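PDB 3VXJ: DyP from Bjerkandera adusta, which binds heme b and probably acts as a dye-decolorizing peroxidase, oxidising dyes and phenolic compounds at the expense of hydrogen peroxide. Local coordinates for residues F367-Q370 with Q371-A375; G102-L105 with S106-V109; I197-R201 with D202-G206. All coordinates share one frame; numbering follows the deposited sequence.

Interaction 1. Residues F367-Q370 with Q371-A375. With HEM (protoporphyrin IX containing Fe), chain B.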
ATOM      1  N   PHE A 367      -6.418  -5.208  -2.678  1.00  7.07           N
ATOM      2  CA  PHE A 367      -5.390  -4.882  -3.656  1.00  7.14           C
ATOM      3  C   PHE A 367      -5.775  -5.239  -5.094  1.00  7.29           C
ATOM      4  O   PHE A 367      -5.675  -4.412  -5.998  1.00  8.07           O
ATOM      5  CB  PHE A 367      -4.092  -5.608  -3.297  1.00  7.48           C
ATOM      6  CG  PHE A 367      -3.079  -5.595  -4.406  1.00  6.50           C
ATOM      7  CD1 PHE A 367      -2.453  -4.403  -4.788  1.00  7.31           C
ATOM      8  CD2 PHE A 367      -2.808  -6.754  -5.135  1.00  7.62           C
ATOM      9  CE1 PHE A 367      -1.545  -4.386  -5.852  1.00  8.13           C
ATOM     10  CE2 PHE A 367      -1.899  -6.741  -6.181  1.00  7.87           C
ATOM     11  CZ  PHE A 367      -1.275  -5.553  -6.552  1.00  8.99           C
ATOM     12  N   ARG A 368      -6.163  -6.491  -5.312  1.00  7.76           N
ATOM     13  CA  ARG A 368      -6.337  -6.974  -6.668  1.00  8.57           C
ATOM     14  C   ARG A 368      -7.541  -6.348  -7.359  1.00  8.69           C
ATOM     15  O   ARG A 368      -7.509  -6.083  -8.562  1.00  9.04           O
ATOM     16  CB  ARG A 368      -6.424  -8.496  -6.663  1.00  9.28           C
ATOM     17  CG  ARG A 368      -6.227  -9.129  -8.006  1.00  9.41           C
ATOM     18  CD  ARG A 368      -6.125 -10.631  -7.809  1.00  9.13           C
ATOM     19  NE  ARG A 368      -5.789 -11.336  -9.039  1.00  9.65           N
ATOM     20  CZ  ARG A 368      -6.665 -11.690  -9.976  1.00 10.64           C
ATOM     21  NH1 ARG A 368      -7.959 -11.415  -9.832  1.00 12.35           N
ATOM     22  NH2 ARG A 368      -6.244 -12.330 -11.061  1.00 12.33           N
ATOM     23  N   PHE A 369      -8.607  -6.120  -6.588  1.00  8.18           N
ATOM     24  CA  PHE A 369      -9.822  -5.471  -7.096  1.00  7.92           C
ATOM     25  C   PHE A 369      -9.551  -4.012  -7.449  1.00  7.83           C
ATOM     26  O   PHE A 369      -9.977  -3.527  -8.500  1.00  8.21           O
ATOM     27  CB  PHE A 369     -10.925  -5.564  -6.047  1.00  8.12           C
ATOM     28  CG  PHE A 369     -12.314  -5.580  -6.613  1.00  8.60           C
ATOM     29  CD1 PHE A 369     -12.925  -6.782  -6.943  1.00  8.80           C
ATOM     30  CD2 PHE A 369     -13.024  -4.400  -6.788  1.00 10.00           C
ATOM     31  CE1 PHE A 369     -14.215  -6.811  -7.452  1.00  9.98           C
ATOM     32  CE2 PHE A 369     -14.316  -4.426  -7.317  1.00 10.31           C
ATOM     33  CZ  PHE A 369     -14.907  -5.638  -7.637  1.00 10.24           C
ATOM     34  N   GLN A 370      -8.840  -3.325  -6.561  1.00  7.09           N
ATOM     35  CA  GLN A 370      -8.426  -1.942  -6.784  1.00  7.22           C
ATOM     36  C   GLN A 370      -7.555  -1.811  -8.027  1.00  7.49           C
ATOM     37  O   GLN A 370      -7.699  -0.857  -8.797  1.00  7.69           O
ATOM     38  CB  GLN A 370      -7.706  -1.417  -5.550  1.00  6.99           C
ATOM     39  CG  GLN A 370      -8.622  -1.333  -4.351  1.00  6.90           C
ATOM     40  CD  GLN A 370      -7.866  -1.250  -3.049  1.00  7.82           C
ATOM     41  OE1 GLN A 370      -6.675  -0.921  -3.019  1.00  8.45           O
ATOM     42  NE2 GLN A 370      -8.549  -1.554  -1.952  1.00  8.12           N
ATOM     43  N   GLN A 371      -6.674  -2.786  -8.243  1.00  7.31           N
ATOM     44  CA  GLN A 371      -5.765  -2.768  -9.381  1.00  7.59           C
ATOM     45  C   GLN A 371      -6.464  -3.115 -10.702  1.00  7.40           C
ATOM     46  O   GLN A 371      -6.385  -2.360 -11.681  1.00  7.84           O
ATOM     47  CB  GLN A 371      -4.603  -3.737  -9.152  1.00  7.87           C
ATOM     48  CG  GLN A 371      -3.541  -3.682 -10.260  1.00  8.55           C
ATOM     49  CD  GLN A 371      -2.815  -2.349 -10.292  1.00  8.29           C
ATOM     50  OE1 GLN A 371      -2.225  -1.936  -9.292  1.00 10.15           O
ATOM     51  NE2 GLN A 371      -2.896  -1.649 -11.420  1.00  8.93           N
ATOM     52  N   ILE A 372      -7.113  -4.280 -10.736  1.00  7.21           N
ATOM     53  CA  ILE A 372      -7.632  -4.818 -11.986  1.00  7.74           C
ATOM     54  C   ILE A 372      -9.004  -4.232 -12.312  1.00  8.20           C
ATOM     55  O   ILE A 372      -9.183  -3.577 -13.347  1.00  9.02           O
ATOM     56  CB  ILE A 372      -7.714  -6.346 -11.953  1.00  7.40           C
ATOM     57  CG1 ILE A 372      -6.316  -6.954 -11.765  1.00  8.74           C
ATOM     58  CG2 ILE A 372      -8.345  -6.873 -13.247  1.00  7.69           C
ATOM     59  CD1 ILE A 372      -6.302  -8.470 -11.667  1.00  8.01           C
ATOM     60  N   ASN A 373      -9.972  -4.477 -11.433  1.00  8.75           N
ATOM     61  CA  ASN A 373     -11.352  -4.099 -11.705  1.00  9.45           C
ATOM     62  C   ASN A 373     -11.545  -2.603 -11.814  1.00  9.31           C
ATOM     63  O   ASN A 373     -12.439  -2.142 -12.515  1.00  9.64           O
ATOM     64  CB  ASN A 373     -12.286  -4.631 -10.624  1.00  9.31           C
ATOM     65  CG  ASN A 373     -12.238  -6.136 -10.498  1.00 11.25           C
ATOM     66  OD1 ASN A 373     -11.187  -6.724 -10.248  1.00 13.32           O
ATOM     67  ND2 ASN A 373     -13.391  -6.772 -10.659  1.00 13.38           N
ATOM     68  N   TRP A 374     -10.701  -1.858 -11.110  1.00  8.36           N
ATOM     69  CA  TRP A 374     -10.862  -0.423 -11.010  1.00  8.03           C
ATOM     70  C   TRP A 374      -9.779   0.371 -11.752  1.00  8.10           C
ATOM     71  O   TRP A 374     -10.066   0.966 -12.792  1.00  8.23           O
ATOM     72  CB  TRP A 374     -10.986  -0.003  -9.541  1.00  7.58           C
ATOM     73  CG  TRP A 374     -12.285  -0.464  -8.907  1.00  7.72           C
ATOM     74  CD1 TRP A 374     -13.395  -0.962  -9.550  1.00  8.25           C
ATOM     75  CD2 TRP A 374     -12.599  -0.449  -7.517  1.00  7.58           C
ATOM     76  NE1 TRP A 374     -14.383  -1.243  -8.637  1.00  8.60           N
ATOM     77  CE2 TRP A 374     -13.916  -0.946  -7.382  1.00  7.68           C
ATOM     78  CE3 TRP A 374     -11.891  -0.071  -6.369  1.00  7.68           C
ATOM     79  CZ2 TRP A 374     -14.545  -1.058  -6.151  1.00  8.18           C
ATOM     80  CZ3 TRP A 374     -12.512  -0.193  -5.145  1.00  8.59           C
ATOM     81  CH2 TRP A 374     -13.835  -0.677  -5.042  1.00  8.34           C
ATOM     82  N   ALA A 375      -8.547   0.369 -11.239  1.00  8.40           N
ATOM     83  CA  ALA A 375      -7.480   1.187 -11.827  1.00  8.26           C
ATOM     84  C   ALA A 375      -7.207   0.884 -13.306  1.00  8.93           C
ATOM     85  O   ALA A 375      -6.999   1.799 -14.091  1.00  8.65           O
ATOM     86  CB  ALA A 375      -6.211   1.067 -11.002  1.00  7.56           C
TER
HETATM   87  CHA HEM B 501      -4.084   6.514  -1.508  1.00  6.30           C
HETATM   88  CHB HEM B 501       0.272   7.085  -3.524  1.00  7.50           C
HETATM   89  CHC HEM B 501       0.097   2.584  -5.285  1.00  5.94           C
HETATM   90  CHD HEM B 501      -4.245   1.974  -3.249  1.00  5.99           C
HETATM   91  C1A HEM B 501      -2.908   7.071  -1.928  1.00  6.15           C
HETATM   92  C2A HEM B 501      -2.493   8.435  -1.687  1.00  6.49           C
HETATM   93  C3A HEM B 501      -1.286   8.592  -2.259  1.00  6.45           C
HETATM   94  C4A HEM B 501      -0.899   7.328  -2.843  1.00  6.57           C
HETATM   95  CMA HEM B 501      -0.416   9.863  -2.279  1.00  8.98           C
HETATM   96  CAA HEM B 501      -3.348   9.501  -0.967  1.00  6.84           C
HETATM   97  CBA HEM B 501      -3.182   9.555   0.553  1.00  7.98           C
HETATM   98  CGA HEM B 501      -3.822   8.398   1.284  1.00 10.20           C
HETATM   99  O1A HEM B 501      -5.066   8.304   1.355  1.00 12.11           O
HETATM  100  O2A HEM B 501      -3.057   7.562   1.839  1.00 13.52           O
HETATM  101  C1B HEM B 501       0.618   5.913  -4.166  1.00  6.15           C
HETATM  102  C2B HEM B 501       1.851   5.675  -4.885  1.00  6.44           C
HETATM  103  C3B HEM B 501       1.805   4.420  -5.372  1.00  7.24           C
HETATM  104  C4B HEM B 501       0.545   3.840  -4.956  1.00  5.70           C
HETATM  105  CMB HEM B 501       2.972   6.724  -5.049  1.00  7.69           C
HETATM  106  CAB HEM B 501       2.872   3.666  -6.193  1.00  7.43           C
HETATM  107  CBB HEM B 501       4.165   3.993  -6.147  1.00  8.01           C
HETATM  108  C1C HEM B 501      -1.113   2.049  -4.925  1.00  5.46           C
HETATM  109  C2C HEM B 501      -1.616   0.747  -5.321  1.00  6.18           C
HETATM  110  C3C HEM B 501      -2.828   0.583  -4.770  1.00  6.54           C
HETATM  111  C4C HEM B 501      -3.116   1.777  -4.004  1.00  5.79           C
HETATM  112  CMC HEM B 501      -0.842  -0.243  -6.212  1.00  9.08           C
HETATM  113  CAC HEM B 501      -3.790  -0.630  -4.867  1.00  7.40           C
HETATM  114  CBC HEM B 501      -3.921  -1.338  -5.997  1.00  8.40           C
HETATM  115  C1D HEM B 501      -4.555   3.110  -2.547  1.00  5.27           C
HETATM  116  C2D HEM B 501      -5.705   3.226  -1.684  1.00  6.39           C
HETATM  117  C3D HEM B 501      -5.662   4.627  -1.159  1.00  6.33           C
HETATM  118  C4D HEM B 501      -4.489   5.228  -1.742  1.00  6.08           C
HETATM  119  CMD HEM B 501      -6.788   2.187  -1.351  1.00  7.64           C
HETATM  120  CAD HEM B 501      -6.706   5.235  -0.211  1.00  6.82           C
HETATM  121  CBD HEM B 501      -7.892   5.679  -1.062  1.00  7.41           C
HETATM  122  CGD HEM B 501      -8.998   6.251  -0.217  1.00  7.06           C
HETATM  123  O1D HEM B 501      -9.455   7.381  -0.538  1.00  7.67           O
HETATM  124  O2D HEM B 501      -9.427   5.596   0.759  1.00  8.12           O
HETATM  125  NA  HEM B 501      -1.928   6.440  -2.651  1.00  6.34           N
HETATM  126  NB  HEM B 501      -0.182   4.780  -4.254  1.00  6.47           N
HETATM  127  NC  HEM B 501      -2.075   2.660  -4.153  1.00  5.63           N
HETATM  128  ND  HEM B 501      -3.834   4.302  -2.538  1.00  6.25           N
HETATM  129 FE   HEM B 501      -2.029   4.567  -3.463  1.00  7.00          FE
HETATM  130  O   HOH W   1      -1.176   3.977  -1.761  1.00 13.20           O

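Interaction 2. Residues G102-L105 with S106-V109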
ATOM      1  N   GLY A 102      -1.342  -6.528 -14.986  1.00  9.34           N
ATOM      2  CA  GLY A 102      -0.909  -5.616 -16.048  1.00  9.55           C
ATOM      3  C   GLY A 102       0.591  -5.384 -16.093  1.00  9.94           C
ATOM      4  O   GLY A 102       1.074  -4.561 -16.873  1.00 10.48           O
ATOM      5  N   ASP A 103       1.326  -6.111 -15.253  1.00  9.91           N
ATOM      6  CA  ASP A 103       2.777  -5.938 -15.147  1.00 10.38           C
ATOM      7  C   ASP A 103       3.507  -6.305 -16.428  1.00 11.43           C
ATOM      8  O   ASP A 103       3.154  -7.275 -17.119  1.00 11.85           O
ATOM      9  CB  ASP A 103       3.358  -6.847 -14.059  1.00  9.88           C
ATOM     10  CG  ASP A 103       3.000  -6.427 -12.647  1.00  9.34           C
ATOM     11  OD1 ASP A 103       2.057  -5.632 -12.426  1.00  9.73           O
ATOM     12  OD2 ASP A 103       3.671  -6.945 -11.734  1.00  8.70           O
ATOM     13  N   ASP A 104       4.545  -5.521 -16.715  1.00 11.42           N
ATOM     14  CA  ASP A 104       5.571  -5.878 -17.673  1.00 12.79           C
ATOM     15  C   ASP A 104       6.511  -6.824 -16.940  1.00 12.94           C
ATOM     16  O   ASP A 104       7.297  -6.401 -16.094  1.00 12.36           O
ATOM     17  CB  ASP A 104       6.311  -4.610 -18.110  1.00 13.83           C
ATOM     18  CG  ASP A 104       7.447  -4.885 -19.087  1.00 15.30           C
ATOM     19  OD1 ASP A 104       7.708  -6.065 -19.406  1.00 16.75           O
ATOM     20  OD2 ASP A 104       8.079  -3.896 -19.531  1.00 19.49           O
ATOM     21  N   LEU A 105       6.412  -8.112 -17.253  1.00 13.57           N
ATOM     22  CA  LEU A 105       7.174  -9.135 -16.540  1.00 14.22           C
ATOM     23  C   LEU A 105       8.685  -8.998 -16.724  1.00 14.52           C
ATOM     24  O   LEU A 105       9.450  -9.457 -15.884  1.00 14.43           O
ATOM     25  CB  LEU A 105       6.731 -10.528 -16.980  1.00 15.40           C
ATOM     26  CG  LEU A 105       5.287 -10.936 -16.670  1.00 17.84           C
ATOM     27  CD1 LEU A 105       4.971 -12.258 -17.350  1.00 20.31           C
ATOM     28  CD2 LEU A 105       5.050 -11.025 -15.173  1.00 19.63           C
ATOM     29  N   SER A 106       9.102  -8.350 -17.809  1.00 14.90           N
ATOM     30  CA  SER A 106      10.527  -8.162 -18.073  1.00 15.49           C
ATOM     31  C   SER A 106      11.202  -7.234 -17.058  1.00 14.93           C
ATOM     32  O   SER A 106      12.435  -7.180 -16.982  1.00 15.99           O
ATOM     33  CB  SER A 106      10.768  -7.674 -19.507  1.00 16.47           C
ATOM     34  OG  SER A 106      10.394  -6.320 -19.678  1.00 18.22           O
ATOM     35  N   GLN A 107      10.390  -6.514 -16.286  1.00 13.66           N
ATOM     36  CA  GLN A 107      10.892  -5.608 -15.264  1.00 13.48           C
ATOM     37  C   GLN A 107      10.989  -6.253 -13.890  1.00 12.30           C
ATOM     38  O   GLN A 107      11.587  -5.684 -12.980  1.00 12.33           O
ATOM     39  CB  GLN A 107      10.022  -4.345 -15.207  1.00 14.06           C
ATOM     40  CG  GLN A 107      10.087  -3.491 -16.469  1.00 17.33           C
ATOM     41  CD  GLN A 107      11.511  -3.113 -16.830  1.00 21.15           C
ATOM     42  OE1 GLN A 107      12.259  -2.590 -15.999  1.00 24.52           O
ATOM     43  NE2 GLN A 107      11.899  -3.390 -18.069  1.00 24.81           N
ATOM     44  N   TRP A 108      10.407  -7.438 -13.742  1.00 11.49           N
ATOM     45  CA  TRP A 108      10.546  -8.194 -12.502  1.00 11.32           C
ATOM     46  C   TRP A 108      11.968  -8.691 -12.311  1.00 12.45           C
ATOM     47  O   TRP A 108      12.652  -9.073 -13.276  1.00 13.65           O
ATOM     48  CB  TRP A 108       9.580  -9.378 -12.491  1.00 11.24           C
ATOM     49  CG  TRP A 108       8.204  -9.030 -11.986  1.00  9.42           C
ATOM     50  CD1 TRP A 108       7.357  -8.080 -12.493  1.00  8.91           C
ATOM     51  CD2 TRP A 108       7.516  -9.634 -10.885  1.00  8.92           C
ATOM     52  NE1 TRP A 108       6.188  -8.049 -11.770  1.00  8.89           N
ATOM     53  CE2 TRP A 108       6.260  -8.988 -10.773  1.00  8.66           C
ATOM     54  CE3 TRP A 108       7.843 -10.648  -9.971  1.00  9.38           C
ATOM     55  CZ2 TRP A 108       5.316  -9.338  -9.796  1.00  8.81           C
ATOM     56  CZ3 TRP A 108       6.913 -10.993  -8.992  1.00  8.63           C
ATOM     57  CH2 TRP A 108       5.659 -10.334  -8.909  1.00  9.14           C
ATOM     58  N   VAL A 109      12.406  -8.692 -11.059  1.00 12.08           N
ATOM     59  CA  VAL A 109      13.749  -9.180 -10.741  1.00 12.74           C
ATOM     60  C   VAL A 109      13.776 -10.201  -9.609  1.00 12.59           C
ATOM     61  O   VAL A 109      12.855 -10.273  -8.777  1.00 11.77           O
ATOM     62  CB  VAL A 109      14.743  -8.041 -10.419  1.00 14.11           C
ATOM     63  CG1 VAL A 109      14.973  -7.156 -11.639  1.00 15.12           C
ATOM     64  CG2 VAL A 109      14.274  -7.224  -9.238  1.00 13.02           C
TER

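Interaction 3. Residues I197-R201 with D202-G206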
ATOM      1  N   ILE A 197     -10.555  -7.125   6.917  1.00  7.98           N
ATOM      2  CA  ILE A 197      -9.100  -7.092   7.076  1.00  8.55           C
ATOM      3  C   ILE A 197      -8.566  -8.383   7.695  1.00  8.19           C
ATOM      4  O   ILE A 197      -7.527  -8.888   7.273  1.00  8.43           O
ATOM      5  CB  ILE A 197      -8.669  -5.871   7.933  1.00  8.92           C
ATOM      6  CG1 ILE A 197      -9.268  -4.559   7.384  1.00  9.18           C
ATOM      7  CG2 ILE A 197      -7.150  -5.781   8.039  1.00  9.82           C
ATOM      8  CD1 ILE A 197      -8.879  -4.234   5.932  1.00  9.66           C
ATOM      9  N   LEU A 198      -9.286  -8.912   8.683  1.00  8.30           N
ATOM     10  CA  LEU A 198      -8.821 -10.045   9.489  1.00  8.85           C
ATOM     11  C   LEU A 198      -9.535 -11.323   9.073  1.00  8.91           C
ATOM     12  O   LEU A 198     -10.770 -11.411   9.160  1.00  9.09           O
ATOM     13  CB  LEU A 198      -9.034  -9.772  10.990  1.00  9.67           C
ATOM     14  CG  LEU A 198      -8.252  -8.590  11.577  1.00  9.75           C
ATOM     15  CD1 LEU A 198      -8.780  -8.229  12.951  1.00 11.78           C
ATOM     16  CD2 LEU A 198      -6.756  -8.865  11.630  1.00 11.87           C
ATOM     17  N   THR A 199      -8.756 -12.316   8.646  1.00  8.49           N
ATOM     18  CA  THR A 199      -9.332 -13.598   8.248  1.00  9.08           C
ATOM     19  C   THR A 199     -10.084 -14.249   9.408  1.00  9.37           C
ATOM     20  O   THR A 199      -9.634 -14.218  10.561  1.00  9.10           O
ATOM     21  CB  THR A 199      -8.258 -14.548   7.638  1.00  8.19           C
ATOM     22  OG1 THR A 199      -7.093 -14.576   8.466  1.00  9.24           O
ATOM     23  CG2 THR A 199      -7.856 -14.062   6.241  1.00  9.95           C
ATOM     24  N   GLY A 200     -11.245 -14.815   9.099  1.00  9.86           N
ATOM     25  CA  GLY A 200     -12.043 -15.526  10.096  1.00 10.34           C
ATOM     26  C   GLY A 200     -12.992 -14.674  10.919  1.00 10.86           C
ATOM     27  O   GLY A 200     -13.799 -15.216  11.681  1.00 12.17           O
ATOM     28  N   ARG A 201     -12.907 -13.349  10.770  1.00 10.14           N
ATOM     29  CA  ARG A 201     -13.773 -12.421  11.514  1.00 10.74           C
ATOM     30  C   ARG A 201     -15.008 -12.050  10.704  1.00 11.13           C
ATOM     31  O   ARG A 201     -15.063 -12.309   9.501  1.00 11.08           O
ATOM     32  CB  ARG A 201     -12.982 -11.175  11.941  1.00 10.84           C
ATOM     33  CG  ARG A 201     -11.939 -11.447  13.023  1.00 10.96           C
ATOM     34  CD  ARG A 201     -12.611 -11.666  14.374  1.00 13.30           C
ATOM     35  NE  ARG A 201     -11.628 -12.019  15.396  1.00 14.13           N
ATOM     36  CZ  ARG A 201     -11.933 -12.470  16.608  1.00 15.24           C
ATOM     37  NH1 ARG A 201     -13.201 -12.627  16.974  1.00 17.51           N
ATOM     38  NH2 ARG A 201     -10.967 -12.764  17.461  1.00 14.37           N
ATOM     39  N   ASP A 202     -16.010 -11.470  11.365  1.00 12.28           N
ATOM     40  CA  ASP A 202     -17.268 -11.118  10.692  1.00 13.43           C
ATOM     41  C   ASP A 202     -16.997 -10.212   9.495  1.00 12.52           C
ATOM     42  O   ASP A 202     -16.283  -9.217   9.615  1.00 12.37           O
ATOM     43  CB  ASP A 202     -18.238 -10.442  11.669  1.00 15.30           C
ATOM     44  CG  ASP A 202     -19.636 -10.269  11.093  1.00 19.11           C
ATOM     45  OD1 ASP A 202     -20.156 -11.208  10.449  1.00 23.01           O
ATOM     46  OD2 ASP A 202     -20.224  -9.191  11.313  1.00 24.62           O
ATOM     47  N   GLY A 203     -17.568 -10.566   8.347  1.00 12.34           N
ATOM     48  CA  GLY A 203     -17.332  -9.827   7.112  1.00 11.79           C
ATOM     49  C   GLY A 203     -16.448 -10.582   6.136  1.00 11.37           C
ATOM     50  O   GLY A 203     -16.499 -10.333   4.933  1.00 11.65           O
ATOM     51  N   ASP A 204     -15.634 -11.502   6.646  1.00 11.00           N
ATOM     52  CA  ASP A 204     -14.844 -12.372   5.785  1.00 11.35           C
ATOM     53  C   ASP A 204     -15.764 -13.467   5.251  1.00 12.02           C
ATOM     54  O   ASP A 204     -16.561 -14.039   6.001  1.00 14.04           O
ATOM     55  CB  ASP A 204     -13.693 -12.973   6.586  1.00 10.59           C
ATOM     56  CG  ASP A 204     -12.749 -13.812   5.739  1.00 10.23           C
ATOM     57  OD1 ASP A 204     -12.852 -13.819   4.496  1.00  9.67           O
ATOM     58  OD2 ASP A 204     -11.907 -14.494   6.345  1.00 10.01           O
ATOM     59  N   THR A 205     -15.684 -13.739   3.953  1.00 11.54           N
ATOM     60  CA  THR A 205     -16.472 -14.820   3.356  1.00 11.89           C
ATOM     61  C   THR A 205     -15.628 -16.004   2.885  1.00 11.35           C
ATOM     62  O   THR A 205     -16.168 -16.979   2.366  1.00 11.57           O
ATOM     63  CB  THR A 205     -17.308 -14.328   2.173  1.00 12.36           C
ATOM     64  OG1 THR A 205     -16.439 -13.742   1.192  1.00 13.57           O
ATOM     65  CG2 THR A 205     -18.338 -13.304   2.641  1.00 13.32           C
ATOM     66  N   GLY A 206     -14.313 -15.920   3.056  1.00 10.71           N
ATOM     67  CA  GLY A 206     -13.415 -16.992   2.616  1.00 10.27           C
ATOM     68  C   GLY A 206     -13.434 -18.166   3.576  1.00 10.08           C
ATOM     69  O   GLY A 206     -13.690 -18.002   4.767  1.00 10.31           O
TER
HETATM   70  O   HOH W   2     -16.387 -14.864   9.053  1.00 22.27           O

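Interaction 1. Residues F367-Q370 with Q371-A375
Phe369 sets the edge of its ring against the face of Trp374, five residues on in the same helix. The pair is T-shaped, with ring planes at 89° and the Phe369 ring and Trp374 five-membered ring centroids 5.0 Å apart. Phe369 CE2 lies 3.4 Å from Trp374 NE1 and nearly as close to CE2. One face of the phenyl ring is taken by Asn373. Its amide lies almost flat on the ring, planes 14° apart, with Asn373 ND2 3.3 Å from Phe369 CE1. Asn373 CB adds a CH-pi contact to the same ring. With CG anti to the backbone N (chi1 -151°), the Phe369 ring swings down the helix to meet both residues. Arg368 runs extended to NE, which is salt-bridged to Asp97, and Ile372 CD1 sits over the centre of one guanidinium face, 3.7 Å from Arg368 CZ. The backbone widens to a pi-type turn here, with Ala375 N bonded to Gln370 O at 2.9 Å. The inner side of the helix faces the heme: Phe367 CD1 is 3.6 Å from HEM CBC, and Gln370 OE1 is 3.4 Å from HEM CAC. Gln370 NE2 is held by Phe325 O. An alanine in place of Trp374 would probably leave the Phe369 edge without its ring partner and open a gap beside Gln370 CG. Phe325 stacks on Phe369 and also meets Trp374, whose ring stacks with Phe380. Phe367 packs on strands 216-225 and 353-360, while Arg368 and Gln371 touch helix 98-101.

Interaction 2. Residues G102-L105 with S106-V109
Trp108 turns the edge of its indole to Asp103, five residues earlier. Trp108 NE1 donates to Asp103 OD2 at 2.7 Å, with an N-H...O angle of 152°. The oxygen lies nearly in the indole plane and is met on its anti side. Carboxylate and ring planes are 42° apart. The chain between them folds through a short 3-10 turn. There Gln107 N bonds to Asp104 O at 3.1 Å, and Trp108 N to Leu105 O. Asp104 holds the start of this turn with one oxygen. Asp104 OD1 accepts from Ser106 OG at 2.7 Å and from Ser106 N at 3.1 Å, both on the same face of the carboxylate. Ser106 chi1 of 73° places OG between its own N and carbonyl carbon, within reach of that oxygen. Gln107 CG lies 3.7 Å from Asp104 OD2. Just upstream, Gly102 ends helix 98-101 in a Schellman motif. The other oxygen of Asp103, OD1, is salt-bridged to Arg221 and accepts from Gln396 NE2. The buried carboxylate therefore has donors at both oxygens, which is likely to fix its rotation. The nearby arginine is likely to favour its charged form, and the short indole bond ties Trp108 to the same group.

Interaction 3. Residues I197-R201 with D202-G206
Two type II beta turns follow each other, Leu198 to Arg201 and Arg201 to Asp204, and share Arg201. In the second, Asp204 N bonds to Arg201 O at 3.0 Å. The first is closed by a weak bond from Arg201 N to Leu198 O. Gly200 and Gly203 take the third position of each turn with positive phi, where a side chain would crowd the preceding carbonyl. Asp204 joins the two turns. Its chi1 of -175° turns CG away from the backbone N, and this carries the carboxylate back to the first turn. Asp204 OD2 accepts from Gly200 N at 2.9 Å through its anti lone pair, and the bond is nearly straight at 169°. Asp204 OD2 also lies 3.3 Å from Thr199 CA, and the Thr199 and Asp204 side chains run alongside, pointing the same way. The other oxygen, Asp204 OD1, accepts from Gly206 N at 2.9 Å from above the carboxylate plane, an Asx turn. Arg208 NE makes a salt bridge to OD2 as well. With Gly206 on the other oxygen, the carboxylate is held at both and is unlikely to rotate. A water bridges the backbone by donating to Arg201 O at 2.9 Å and to Asp204 O at 3.2 Å. The Arg201 side chain bends at chi2 (-74°) and leads off to a salt bridge with Asp214. Thr199 OG1 bonds to Ala212 O. The loop lies between strand 191-192 and strand 216-225. Thr199 pairs by backbone bonds with Asp214 and Gly215, close before the latter strand. Ile197 and Leu198 pack on Ile15 of helix 13-16.

Overall arrangement
Interaction 1 is the one that meets the heme: Phe367, Gln370 and Gln371 belong to its pocket. Trp374 lies about 6 Å, side chain to side chain, from Asn313, which binds the heme, and its side chain is about 6 Å from a bound 2,6-dimethoxyphenol. Interaction 2 is about 17 Å from interaction 1 between centres, with nearest atoms about 6 Å apart. Helix 98-101, which interaction 2 follows, packs on helix 367-375. Arg221 of strand 216-225 touches Phe367 and is salt-bridged to Asp103, so it links the two. Interaction 3 lies away from the annotated sites, its centre about 19 Å from that of interaction 1 and about 31 Å from that of interaction 2. None of the three touches another.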